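Local coordinates for protein methylenetetrahydrofolate--tRNA-(uracil-5-)-methyltransferase TrmFO (Thermus thermophilus, PDB 3G5S) that uses FAD, methylenetetrahydrofolate and NAD(P)H to methylate carbon 5 of uridine 54 in tRNA, probably in all tRNAs of the cell, at residues Arg3-Gly8 against Ile128-Thr133; Ser52-Glu58 against Gly91-Arg97; Phe175-Tyr180 against Lys243-Asp249. Numbering follows the deposited sequence.

Contact 1: residues Arg3-Gly8 against Ile128-Thr133; sequences RVNVVG and ITVLAT. With FAD (flavin-adenine dinucleotide), chain B.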
loop_
_atom_site.group_PDB
_atom_site.type_symbol
_atom_site.label_atom_id
_atom_site.label_comp_id
_atom_site.label_asym_id
_atom_site.label_seq_id
_atom_site.Cartn_x
_atom_site.Cartn_y
_atom_site.Cartn_z
ATOM N N ARG A 3 28.480 7.793 -3.963
ATOM C CA ARG A 3 27.502 6.742 -3.713
ATOM C C ARG A 3 26.111 7.334 -3.622
ATOM O O ARG A 3 25.941 8.457 -3.128
ATOM C CB ARG A 3 27.812 6.001 -2.407
ATOM C CG ARG A 3 29.171 5.345 -2.348
ATOM C CD ARG A 3 29.434 4.695 -0.998
ATOM N NE ARG A 3 30.759 4.095 -0.953
ATOM C CZ ARG A 3 31.051 2.878 -1.398
ATOM N NH1 ARG A 3 32.296 2.442 -1.311
ATOM N NH2 ARG A 3 30.113 2.094 -1.920
ATOM N N VAL A 4 25.122 6.582 -4.102
ATOM C CA VAL A 4 23.733 6.895 -3.821
ATOM C C VAL A 4 23.402 6.399 -2.424
ATOM O O VAL A 4 23.728 5.267 -2.071
ATOM C CB VAL A 4 22.800 6.231 -4.848
ATOM C CG1 VAL A 4 21.347 6.312 -4.388
ATOM C CG2 VAL A 4 22.983 6.889 -6.194
ATOM N N ASN A 5 22.785 7.261 -1.618
ATOM C CA ASN A 5 22.365 6.870 -0.286
ATOM C C ASN A 5 21.069 6.083 -0.345
ATOM O O ASN A 5 20.137 6.483 -1.037
ATOM C CB ASN A 5 22.134 8.105 0.575
ATOM C CG ASN A 5 23.370 8.961 0.704
ATOM O OD1 ASN A 5 24.415 8.484 1.147
ATOM N ND2 ASN A 5 23.263 10.229 0.318
ATOM N N VAL A 6 21.018 4.979 0.394
ATOM C CA VAL A 6 19.768 4.266 0.620
ATOM C C VAL A 6 19.604 4.170 2.126
ATOM O O VAL A 6 20.451 3.601 2.821
ATOM C CB VAL A 6 19.752 2.870 -0.036
ATOM C CG1 VAL A 6 18.452 2.129 0.321
ATOM C CG2 VAL A 6 19.909 2.993 -1.548
ATOM N N VAL A 7 18.533 4.770 2.633
ATOM C CA VAL A 7 18.332 4.853 4.067
ATOM C C VAL A 7 17.287 3.832 4.495
ATOM O O VAL A 7 16.098 3.968 4.192
ATOM C CB VAL A 7 17.914 6.277 4.505
ATOM C CG1 VAL A 7 17.790 6.341 6.016
ATOM C CG2 VAL A 7 18.912 7.321 3.989
ATOM N N GLY A 8 17.757 2.807 5.196
ATOM C CA GLY A 8 16.920 1.704 5.636
ATOM C C GLY A 8 17.187 0.470 4.793
ATOM O O GLY A 8 17.056 0.524 3.570
ATOM N N ILE A 128 21.895 12.327 -4.287
ATOM C CA ILE A 128 20.900 11.341 -4.691
ATOM C C ILE A 128 20.685 10.341 -3.562
ATOM O O ILE A 128 21.639 9.722 -3.082
ATOM C CB ILE A 128 21.318 10.642 -5.992
ATOM C CG1 ILE A 128 21.467 11.671 -7.118
ATOM C CG2 ILE A 128 20.297 9.588 -6.367
ATOM C CD1 ILE A 128 22.109 11.115 -8.379
ATOM N N THR A 129 19.424 10.184 -3.153
ATOM C CA THR A 129 19.094 9.477 -1.923
ATOM C C THR A 129 17.722 8.827 -2.037
ATOM O O THR A 129 16.760 9.467 -2.475
ATOM C CB THR A 129 19.066 10.476 -0.733
ATOM O OG1 THR A 129 20.384 10.984 -0.507
ATOM C CG2 THR A 129 18.577 9.822 0.536
ATOM N N VAL A 130 17.635 7.566 -1.621
ATOM C CA VAL A 130 16.365 6.860 -1.476
ATOM C C VAL A 130 16.068 6.669 0.008
ATOM O O VAL A 130 16.895 6.122 0.741
ATOM C CB VAL A 130 16.422 5.470 -2.152
ATOM C CG1 VAL A 130 15.099 4.728 -1.964
ATOM C CG2 VAL A 130 16.761 5.602 -3.629
ATOM N N LEU A 131 14.896 7.129 0.445
ATOM C CA LEU A 131 14.441 6.932 1.822
ATOM C C LEU A 131 13.501 5.733 1.888
ATOM O O LEU A 131 12.499 5.685 1.185
ATOM C CB LEU A 131 13.716 8.174 2.327
ATOM C CG LEU A 131 14.519 9.473 2.277
ATOM C CD1 LEU A 131 13.656 10.613 2.753
ATOM C CD2 LEU A 131 15.809 9.379 3.095
ATOM N N ALA A 132 13.833 4.773 2.744
ATOM C CA ALA A 132 13.108 3.501 2.805
ATOM C C ALA A 132 13.056 2.993 4.248
ATOM O O ALA A 132 13.414 1.853 4.542
ATOM C CB ALA A 132 13.770 2.473 1.881
ATOM N N THR A 133 12.595 3.850 5.151
ATOM C CA THR A 133 12.739 3.602 6.576
ATOM C C THR A 133 11.541 2.917 7.236
ATOM O O THR A 133 11.594 2.599 8.420
ATOM C CB THR A 133 13.124 4.903 7.299
ATOM O OG1 THR A 133 12.318 5.977 6.802
ATOM C CG2 THR A 133 14.585 5.230 7.024
HETATM P PA FAD B . 11.129 -2.137 6.829
HETATM O O1A FAD B . 10.601 -1.958 8.223
HETATM O O2A FAD B . 11.210 -3.525 6.273
HETATM O O5B FAD B . 12.578 -1.484 6.681
HETATM C C5B FAD B . 12.868 -0.199 7.196
HETATM C C4B FAD B . 14.298 -0.228 7.698
HETATM O O4B FAD B . 14.705 1.091 8.025
HETATM C C3B FAD B . 14.436 -1.053 8.976
HETATM O O3B FAD B . 15.470 -2.010 8.847
HETATM C C2B FAD B . 14.752 -0.019 10.057
HETATM O O2B FAD B . 15.587 -0.487 11.097
HETATM C C1B FAD B . 15.437 1.069 9.253
HETATM N N9A FAD B . 15.381 2.445 9.768
HETATM C C8A FAD B . 14.287 3.128 10.224
HETATM N N7A FAD B . 14.654 4.396 10.500
HETATM C C5A FAD B . 15.976 4.524 10.211
HETATM C C6A FAD B . 16.873 5.580 10.295
HETATM N N6A FAD B . 16.481 6.834 10.557
HETATM N N1A FAD B . 18.168 5.369 9.907
HETATM C C2A FAD B . 18.596 4.139 9.465
HETATM N N3A FAD B . 17.716 3.085 9.375
HETATM C C4A FAD B . 16.439 3.299 9.753
HETATM N N1 FAD B . 3.596 -6.802 5.652
HETATM C C2 FAD B . 3.107 -7.922 5.031
HETATM O O2 FAD B . 3.078 -7.994 3.804
HETATM N N3 FAD B . 2.646 -8.977 5.796
HETATM C C4 FAD B . 2.665 -8.949 7.180
HETATM O O4 FAD B . 2.251 -9.913 7.836
HETATM C C4X FAD B . 3.167 -7.805 7.800
HETATM N N5 FAD B . 3.206 -7.712 9.173
HETATM C C5X FAD B . 3.715 -6.575 9.768
HETATM C C6 FAD B . 3.758 -6.499 11.157
HETATM C C7 FAD B . 4.254 -5.364 11.783
HETATM C C7M FAD B . 4.299 -5.286 13.284
HETATM C C8 FAD B . 4.718 -4.304 11.010
HETATM C C8M FAD B . 5.260 -3.072 11.675
HETATM C C9 FAD B . 4.678 -4.379 9.620
HETATM C C9A FAD B . 4.175 -5.514 8.989
HETATM N N10 FAD B . 4.117 -5.584 7.602
HETATM C C10 FAD B . 3.625 -6.740 7.026
HETATM C "C1'" FAD B . 3.975 -4.307 6.805
HETATM C "C2'" FAD B . 5.109 -4.065 5.794
HETATM O "O2'" FAD B . 4.891 -4.738 4.565
HETATM C "C3'" FAD B . 6.482 -4.406 6.371
HETATM O "O3'" FAD B . 6.706 -3.511 7.443
HETATM C "C4'" FAD B . 7.616 -4.276 5.356
HETATM O "O4'" FAD B . 8.780 -4.827 5.938
HETATM C "C5'" FAD B . 7.840 -2.833 4.920
HETATM O "O5'" FAD B . 9.054 -2.735 4.208
HETATM P P FAD B . 9.915 -1.391 4.310
HETATM O O1P FAD B . 9.092 -0.202 3.929
HETATM O O2P FAD B . 11.176 -1.631 3.548
HETATM O O3P FAD B . 10.209 -1.226 5.881
HETATM O O HOH W 1 24.362 10.622 -3.212
#
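The centre of the FAD-binding Rossmann fold is formed here: strand 4-7, which leads into the glycine-rich GxGxxG turn begun by Gly8, pairs in parallel with strand 129-131 in a five-stranded parallel sheet. The axes lie 4.6 Å apart and diverge by 8°. The backbone ladder runs Asn5 N to Ile128 O (3.1 Å), Val130 N to Asn5 O (2.8 Å), Val7 N to Val130 O (2.8 Å) and Ala132 N to Val7 O (2.8 Å); at its open start a water bridges Arg3 O and Ile128 O. Asn5, Val7, Thr129 and Leu131 share one face, where Asn5 ND2 donates to Thr129 OG1 (3.1 Å), itself also hydrogen-bonded to Gly127 O, Asn5 OD1 pairs with Arg28 and Val7 CG2 packs on Leu131 CD2 (3.8 Å). Val6 and Val130 occupy the other face, against helices 11-22 and 343-361 respectively. Just past the C-terminal ends of both strands, Gly8, Ala132 and Thr133 meet the adenosine half of FAD. A CB on Gly8 would collide with Ala132 O, so its bare backbone keeps the strand ends close. Gly8 CA lies 3.3 Å from FAD O4B, and Thr133 O 3.3 Å from FAD C8A.

Contact 2: residues Ser52-Glu58 against Gly91-Arg97; sequences SNSLGGE and GALAVDR. With FAD (flavin-adenine dinucleotide), chain B.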
loop_
_atom_site.group_PDB
_atom_site.type_symbol
_atom_site.label_atom_id
_atom_site.label_comp_id
_atom_site.label_asym_id
_atom_site.label_seq_id
_atom_site.Cartn_x
_atom_site.Cartn_y
_atom_site.Cartn_z
ATOM N N SER A 52 4.163 -12.176 9.460
ATOM C CA SER A 52 3.827 -13.337 8.639
ATOM C C SER A 52 4.918 -13.608 7.615
ATOM O O SER A 52 5.572 -12.682 7.145
ATOM C CB SER A 52 2.491 -13.138 7.922
ATOM O OG SER A 52 2.282 -14.150 6.950
ATOM N N ASN A 53 5.114 -14.875 7.263
ATOM C CA ASN A 53 6.116 -15.215 6.261
ATOM C C ASN A 53 5.547 -15.317 4.846
ATOM O O ASN A 53 6.229 -15.774 3.933
ATOM C CB ASN A 53 6.871 -16.489 6.645
ATOM C CG ASN A 53 5.998 -17.722 6.589
ATOM O OD1 ASN A 53 4.775 -17.641 6.714
ATOM N ND2 ASN A 53 6.622 -18.878 6.400
ATOM N N SER A 54 4.309 -14.868 4.659
ATOM C CA SER A 54 3.683 -14.900 3.342
ATOM C C SER A 54 3.926 -13.630 2.538
ATOM O O SER A 54 3.792 -12.519 3.057
ATOM C CB SER A 54 2.178 -15.122 3.464
ATOM O OG SER A 54 1.568 -15.022 2.186
ATOM N N LEU A 55 4.274 -13.808 1.266
ATOM C CA LEU A 55 4.428 -12.698 0.335
ATOM C C LEU A 55 3.197 -12.529 -0.556
ATOM O O LEU A 55 3.199 -11.692 -1.455
ATOM C CB LEU A 55 5.678 -12.880 -0.531
ATOM C CG LEU A 55 7.020 -12.918 0.204
ATOM C CD1 LEU A 55 8.161 -13.069 -0.784
ATOM C CD2 LEU A 55 7.212 -11.677 1.053
ATOM N N GLY A 56 2.160 -13.329 -0.312
ATOM C CA GLY A 56 0.907 -13.201 -1.035
ATOM C C GLY A 56 0.587 -14.403 -1.906
ATOM O O GLY A 56 1.459 -15.214 -2.214
ATOM N N GLY A 57 -0.675 -14.512 -2.310
ATOM C CA GLY A 57 -1.108 -15.583 -3.190
ATOM C C GLY A 57 -0.410 -15.547 -4.538
ATOM O O GLY A 57 -0.204 -14.479 -5.111
ATOM N N GLU A 58 -0.062 -16.723 -5.052
ATOM C CA GLU A 58 0.717 -16.851 -6.286
ATOM C C GLU A 58 -0.125 -16.959 -7.548
ATOM O O GLU A 58 0.377 -16.760 -8.656
ATOM C CB GLU A 58 1.563 -18.120 -6.234
ATOM C CG GLU A 58 2.751 -18.086 -5.317
ATOM C CD GLU A 58 3.721 -19.197 -5.659
ATOM O OE1 GLU A 58 3.463 -20.361 -5.282
ATOM O OE2 GLU A 58 4.731 -18.911 -6.332
ATOM N N GLY A 91 -0.992 -22.186 -1.268
ATOM C CA GLY A 91 -1.321 -21.324 -2.392
ATOM C C GLY A 91 -0.575 -20.004 -2.381
ATOM O O GLY A 91 -0.500 -19.309 -3.396
ATOM N N ALA A 92 -0.027 -19.650 -1.222
ATOM C CA ALA A 92 0.750 -18.431 -1.091
ATOM C C ALA A 92 2.223 -18.733 -1.283
ATOM O O ALA A 92 2.681 -19.852 -1.046
ATOM C CB ALA A 92 0.517 -17.806 0.268
ATOM N N LEU A 93 2.960 -17.720 -1.721
ATOM C CA LEU A 93 4.408 -17.762 -1.691
ATOM C C LEU A 93 4.825 -17.367 -0.289
ATOM O O LEU A 93 4.588 -16.242 0.137
ATOM C CB LEU A 93 4.979 -16.777 -2.706
ATOM C CG LEU A 93 6.499 -16.613 -2.715
ATOM C CD1 LEU A 93 7.198 -17.932 -3.025
ATOM C CD2 LEU A 93 6.907 -15.536 -3.712
ATOM N N ALA A 94 5.410 -18.305 0.441
ATOM C CA ALA A 94 5.875 -18.034 1.793
ATOM C C ALA A 94 7.317 -18.492 1.918
ATOM O O ALA A 94 7.780 -19.340 1.149
ATOM C CB ALA A 94 4.994 -18.737 2.819
ATOM N N VAL A 95 8.023 -17.920 2.887
ATOM C CA VAL A 95 9.455 -18.120 2.994
ATOM C C VAL A 95 9.902 -18.543 4.382
ATOM O O VAL A 95 9.273 -18.215 5.392
ATOM C CB VAL A 95 10.230 -16.836 2.614
ATOM C CG1 VAL A 95 9.864 -16.399 1.207
ATOM C CG2 VAL A 95 9.958 -15.715 3.622
ATOM N N ASP A 96 11.003 -19.277 4.416
ATOM C CA ASP A 96 11.763 -19.445 5.638
ATOM C C ASP A 96 12.406 -18.085 5.903
ATOM O O ASP A 96 13.234 -17.628 5.119
ATOM C CB ASP A 96 12.816 -20.533 5.443
ATOM C CG ASP A 96 13.652 -20.766 6.676
ATOM O OD1 ASP A 96 14.337 -19.832 7.138
ATOM O OD2 ASP A 96 13.646 -21.900 7.185
ATOM N N ARG A 97 11.997 -17.423 6.981
ATOM C CA ARG A 97 12.380 -16.027 7.197
ATOM C C ARG A 97 13.895 -15.838 7.293
ATOM O O ARG A 97 14.449 -14.883 6.750
ATOM C CB ARG A 97 11.706 -15.469 8.456
ATOM C CG ARG A 97 10.179 -15.384 8.417
ATOM C CD ARG A 97 9.675 -14.983 9.801
ATOM N NE ARG A 97 8.222 -14.977 9.944
ATOM C CZ ARG A 97 7.495 -16.051 10.239
ATOM N NH1 ARG A 97 8.081 -17.231 10.396
ATOM N NH2 ARG A 97 6.178 -15.950 10.367
HETATM P PA FAD B . 11.129 -2.137 6.829
HETATM O O1A FAD B . 10.601 -1.958 8.223
HETATM O O2A FAD B . 11.210 -3.525 6.273
HETATM O O5B FAD B . 12.578 -1.484 6.681
HETATM C C5B FAD B . 12.868 -0.199 7.196
HETATM C C4B FAD B . 14.298 -0.228 7.698
HETATM O O4B FAD B . 14.705 1.091 8.025
HETATM C C3B FAD B . 14.436 -1.053 8.976
HETATM O O3B FAD B . 15.470 -2.010 8.847
HETATM C C2B FAD B . 14.752 -0.019 10.057
HETATM O O2B FAD B . 15.587 -0.487 11.097
HETATM C C1B FAD B . 15.437 1.069 9.253
HETATM N N9A FAD B . 15.381 2.445 9.768
HETATM C C8A FAD B . 14.287 3.128 10.224
HETATM N N7A FAD B . 14.654 4.396 10.500
HETATM C C5A FAD B . 15.976 4.524 10.211
HETATM C C6A FAD B . 16.873 5.580 10.295
HETATM N N6A FAD B . 16.481 6.834 10.557
HETATM N N1A FAD B . 18.168 5.369 9.907
HETATM C C2A FAD B . 18.596 4.139 9.465
HETATM N N3A FAD B . 17.716 3.085 9.375
HETATM C C4A FAD B . 16.439 3.299 9.753
HETATM N N1 FAD B . 3.596 -6.802 5.652
HETATM C C2 FAD B . 3.107 -7.922 5.031
HETATM O O2 FAD B . 3.078 -7.994 3.804
HETATM N N3 FAD B . 2.646 -8.977 5.796
HETATM C C4 FAD B . 2.665 -8.949 7.180
HETATM O O4 FAD B . 2.251 -9.913 7.836
HETATM C C4X FAD B . 3.167 -7.805 7.800
HETATM N N5 FAD B . 3.206 -7.712 9.173
HETATM C C5X FAD B . 3.715 -6.575 9.768
HETATM C C6 FAD B . 3.758 -6.499 11.157
HETATM C C7 FAD B . 4.254 -5.364 11.783
HETATM C C7M FAD B . 4.299 -5.286 13.284
HETATM C C8 FAD B . 4.718 -4.304 11.010
HETATM C C8M FAD B . 5.260 -3.072 11.675
HETATM C C9 FAD B . 4.678 -4.379 9.620
HETATM C C9A FAD B . 4.175 -5.514 8.989
HETATM N N10 FAD B . 4.117 -5.584 7.602
HETATM C C10 FAD B . 3.625 -6.740 7.026
HETATM C "C1'" FAD B . 3.975 -4.307 6.805
HETATM C "C2'" FAD B . 5.109 -4.065 5.794
HETATM O "O2'" FAD B . 4.891 -4.738 4.565
HETATM C "C3'" FAD B . 6.482 -4.406 6.371
HETATM O "O3'" FAD B . 6.706 -3.511 7.443
HETATM C "C4'" FAD B . 7.616 -4.276 5.356
HETATM O "O4'" FAD B . 8.780 -4.827 5.938
HETATM C "C5'" FAD B . 7.840 -2.833 4.920
HETATM O "O5'" FAD B . 9.054 -2.735 4.208
HETATM P P FAD B . 9.915 -1.391 4.310
HETATM O O1P FAD B . 9.092 -0.202 3.929
HETATM O O2P FAD B . 11.176 -1.631 3.548
HETATM O O3P FAD B . 10.209 -1.226 5.881
#
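Strands 54-57 and 92-95 run antiparallel, their axes 4.5 Å apart and 171° between directions, with a beta bulge between the non-hydrogen-bonded pairs Ser54-Ala94 and Gly57-Ala92. Leu55 N donates to Leu93 O (2.7 Å) and Leu93 N to Gly56 O (3.0 Å), so the extra residue sits opposite Leu93; Gly56, with a phi of 115°, takes a conformation suited to glycine. Val95 N to Asn53 O (3.0 Å) and Glu58 N to Gly91 O (3.1 Å) extend the ladder at its two ends. Asn53 adds a side-chain bond, ND2 to Val95 O (2.9 Å), and its CB lies over one face of the Arg97 guanidinium, whose NE is held by the backbone of Cys51. Two successive ST turns shape segment 52-58, the first leading into the strand: Ser52 OG accepts from Ser54 N (3.1 Å), and Ser54 OG from Gly56 N (3.1 Å). Leu55 CD1 packs on Leu93 CD2 (4.0 Å) and Val95 CG1 (4.2 Å), and all three side chains meet Ala82 of helix 77-84. Glu58 lays CG against Leu93 CB (3.7 Å) while its carboxylate forms a salt bridge with Arg86. Ser52 N gives a weak hydrogen bond to flavin O4 of FAD (3.4 Å). The chemistry thus joins a largely backbone-held antiparallel pairing, apolar toward the helix, to a polar end that meets the pyrimidine side of the isoalloxazine.

Contact 3: residues Phe175-Tyr180 against Lys243-Asp249; sequences FRAGRY and KPVGLVD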
loop_
_atom_site.group_PDB
_atom_site.type_symbol
_atom_site.label_atom_id
_atom_site.label_comp_id
_atom_site.label_asym_id
_atom_site.label_seq_id
_atom_site.Cartn_x
_atom_site.Cartn_y
_atom_site.Cartn_z
ATOM N N PHE A 175 -27.720 6.990 -3.635
ATOM C CA PHE A 175 -27.902 8.272 -4.300
ATOM C C PHE A 175 -26.653 9.134 -4.156
ATOM O O PHE A 175 -26.003 9.119 -3.109
ATOM C CB PHE A 175 -29.171 8.995 -3.821
ATOM C CG PHE A 175 -29.178 9.350 -2.354
ATOM C CD1 PHE A 175 -29.620 8.442 -1.399
ATOM C CD2 PHE A 175 -28.789 10.611 -1.936
ATOM C CE1 PHE A 175 -29.651 8.784 -0.056
ATOM C CE2 PHE A 175 -28.816 10.956 -0.602
ATOM C CZ PHE A 175 -29.246 10.040 0.343
ATOM N N ARG A 176 -26.301 9.845 -5.225
ATOM C CA ARG A 176 -25.156 10.748 -5.212
ATOM C C ARG A 176 -25.589 12.083 -4.634
ATOM O O ARG A 176 -26.528 12.708 -5.126
ATOM C CB ARG A 176 -24.608 10.986 -6.629
ATOM C CG ARG A 176 -23.746 9.872 -7.231
ATOM C CD ARG A 176 -22.334 9.789 -6.628
ATOM N NE ARG A 176 -21.389 10.791 -7.131
ATOM C CZ ARG A 176 -20.531 10.592 -8.131
ATOM N NH1 ARG A 176 -20.498 9.428 -8.766
ATOM N NH2 ARG A 176 -19.705 11.561 -8.499
ATOM N N ALA A 177 -24.896 12.527 -3.597
ATOM C CA ALA A 177 -25.183 13.817 -3.000
ATOM C C ALA A 177 -24.102 14.203 -2.017
ATOM O O ALA A 177 -23.474 13.349 -1.384
ATOM C CB ALA A 177 -26.533 13.801 -2.306
ATOM N N GLY A 178 -23.873 15.503 -1.923
ATOM C CA GLY A 178 -23.115 16.058 -0.828
ATOM C C GLY A 178 -24.159 16.579 0.129
ATOM O O GLY A 178 -25.298 16.832 -0.269
ATOM N N ARG A 179 -23.794 16.720 1.392
ATOM C CA ARG A 179 -24.722 17.263 2.369
ATOM C C ARG A 179 -25.089 18.697 1.996
ATOM O O ARG A 179 -24.255 19.450 1.490
ATOM C CB ARG A 179 -24.112 17.211 3.767
ATOM C CG ARG A 179 -23.625 15.828 4.160
ATOM C CD ARG A 179 -23.068 15.844 5.562
ATOM N NE ARG A 179 -22.320 14.635 5.896
ATOM C CZ ARG A 179 -22.878 13.495 6.288
ATOM N NH1 ARG A 179 -24.196 13.391 6.380
ATOM N NH2 ARG A 179 -22.112 12.455 6.582
ATOM N N TYR A 180 -26.343 19.062 2.233
ATOM C CA TYR A 180 -26.817 20.416 1.961
ATOM C C TYR A 180 -26.588 20.817 0.506
ATOM O O TYR A 180 -26.427 21.998 0.194
ATOM C CB TYR A 180 -26.137 21.412 2.901
ATOM C CG TYR A 180 -26.363 21.106 4.363
ATOM C CD1 TYR A 180 -27.617 21.264 4.938
ATOM C CD2 TYR A 180 -25.324 20.659 5.168
ATOM C CE1 TYR A 180 -27.829 20.989 6.277
ATOM C CE2 TYR A 180 -25.528 20.380 6.508
ATOM C CZ TYR A 180 -26.783 20.547 7.055
ATOM O OH TYR A 180 -26.995 20.274 8.387
ATOM N N LYS A 243 -24.336 9.316 10.077
ATOM C CA LYS A 243 -25.312 10.402 10.199
ATOM C C LYS A 243 -25.900 10.806 8.845
ATOM O O LYS A 243 -25.193 10.833 7.844
ATOM C CB LYS A 243 -24.676 11.610 10.885
ATOM C CG LYS A 243 -23.637 12.328 10.053
ATOM C CD LYS A 243 -22.906 13.354 10.909
ATOM C CE LYS A 243 -21.834 14.075 10.120
ATOM N NZ LYS A 243 -21.095 15.050 10.961
ATOM N N PRO A 244 -27.204 11.122 8.813
ATOM C CA PRO A 244 -27.869 11.487 7.561
ATOM C C PRO A 244 -27.998 12.995 7.362
ATOM O O PRO A 244 -28.706 13.433 6.454
ATOM C CB PRO A 244 -29.253 10.873 7.751
ATOM C CG PRO A 244 -29.524 11.098 9.216
ATOM C CD PRO A 244 -28.180 10.906 9.899
ATOM N N VAL A 245 -27.317 13.764 8.208
ATOM C CA VAL A 245 -27.428 15.223 8.229
ATOM C C VAL A 245 -27.239 15.848 6.850
ATOM O O VAL A 245 -26.228 15.619 6.189
ATOM C CB VAL A 245 -26.406 15.840 9.201
ATOM C CG1 VAL A 245 -26.559 17.344 9.229
ATOM C CG2 VAL A 245 -26.585 15.253 10.589
ATOM N N GLY A 246 -28.220 16.637 6.421
ATOM C CA GLY A 246 -28.121 17.360 5.164
ATOM C C GLY A 246 -28.382 16.540 3.909
ATOM O O GLY A 246 -28.185 17.031 2.795
ATOM N N LEU A 247 -28.831 15.299 4.079
ATOM C CA LEU A 247 -29.124 14.425 2.945
ATOM C C LEU A 247 -30.621 14.193 2.796
ATOM O O LEU A 247 -31.351 14.111 3.787
ATOM C CB LEU A 247 -28.405 13.085 3.105
ATOM C CG LEU A 247 -26.877 13.138 3.195
ATOM C CD1 LEU A 247 -26.314 11.788 3.619
ATOM C CD2 LEU A 247 -26.271 13.591 1.875
ATOM N N VAL A 248 -31.066 14.099 1.549
ATOM C CA VAL A 248 -32.450 13.778 1.251
ATOM C C VAL A 248 -32.457 12.573 0.326
ATOM O O VAL A 248 -31.886 12.607 -0.762
ATOM C CB VAL A 248 -33.188 14.962 0.591
ATOM C CG1 VAL A 248 -34.625 14.574 0.255
ATOM C CG2 VAL A 248 -33.157 16.180 1.504
ATOM N N ASP A 249 -33.093 11.498 0.777
ATOM C CA ASP A 249 -33.207 10.283 -0.009
ATOM C C ASP A 249 -34.247 10.528 -1.103
ATOM O O ASP A 249 -35.412 10.776 -0.793
ATOM C CB ASP A 249 -33.647 9.141 0.907
ATOM C CG ASP A 249 -33.712 7.795 0.203
ATOM O OD1 ASP A 249 -33.644 7.748 -1.041
ATOM O OD2 ASP A 249 -33.835 6.777 0.916
HETATM O O HOH W 2 -27.964 17.064 -0.112
HETATM O O HOH W 3 -22.785 9.897 6.905
#
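A type II beta turn, Pro244 to Leu247, packs against the chain leaving edge strand 175-176 of the six-stranded antiparallel sheet, well away from the FAD. Leu247 N closes the turn on Pro244 O (3.0 Å). Three direct hydrogen bonds cross the contact. Arg179 NH1 donates to both Val245 O (3.0 Å) and Lys243 O (3.1 Å), one carbonyl within the turn and one just before it, and Tyr180 N donates to Gly246 O (2.8 Å). A water bridges Gly178 O and Gly246 O, and another accepts from Arg179 NH2. Apolar packing centres on Leu247, whose CD2 meets Ala177 CB (4.2 Å) and whose CB meets Phe175 CZ (4.2 Å); it also reaches Val259 of strand 258-264. CH-pi contacts complete the fit. Asp249 CA sits over the Phe175 ring, 4.2 Å from its centroid. Gly246, at positive phi and without a side chain to obstruct Tyr180, places its CA over that ring, 3.8 Å from the centroid and 12° off the normal.

In the fold
From the N terminus, strand 4-7 opens the Rossmann sheet, and contact 1 closes a long loop when strand 129-131 pairs beside it. Contact 2 is nested inside that loop: its segments 52-58 and 91-97 pair in a small antiparallel sheet with strand 86-87, and the chain between them forms helices 63-74 and 77-84. Contacts 1 and 2 do not touch, yet FAD spans the gap, its adenosine end at contact 1 and its flavin at contact 2. Contact 3 follows in series: segment 243-249 returns to segment 175-180, closing a separate loop of 62 residues and tying the edge of the six-stranded antiparallel sheet to the loop before strand 258-264. It lies across the chain's centre from both.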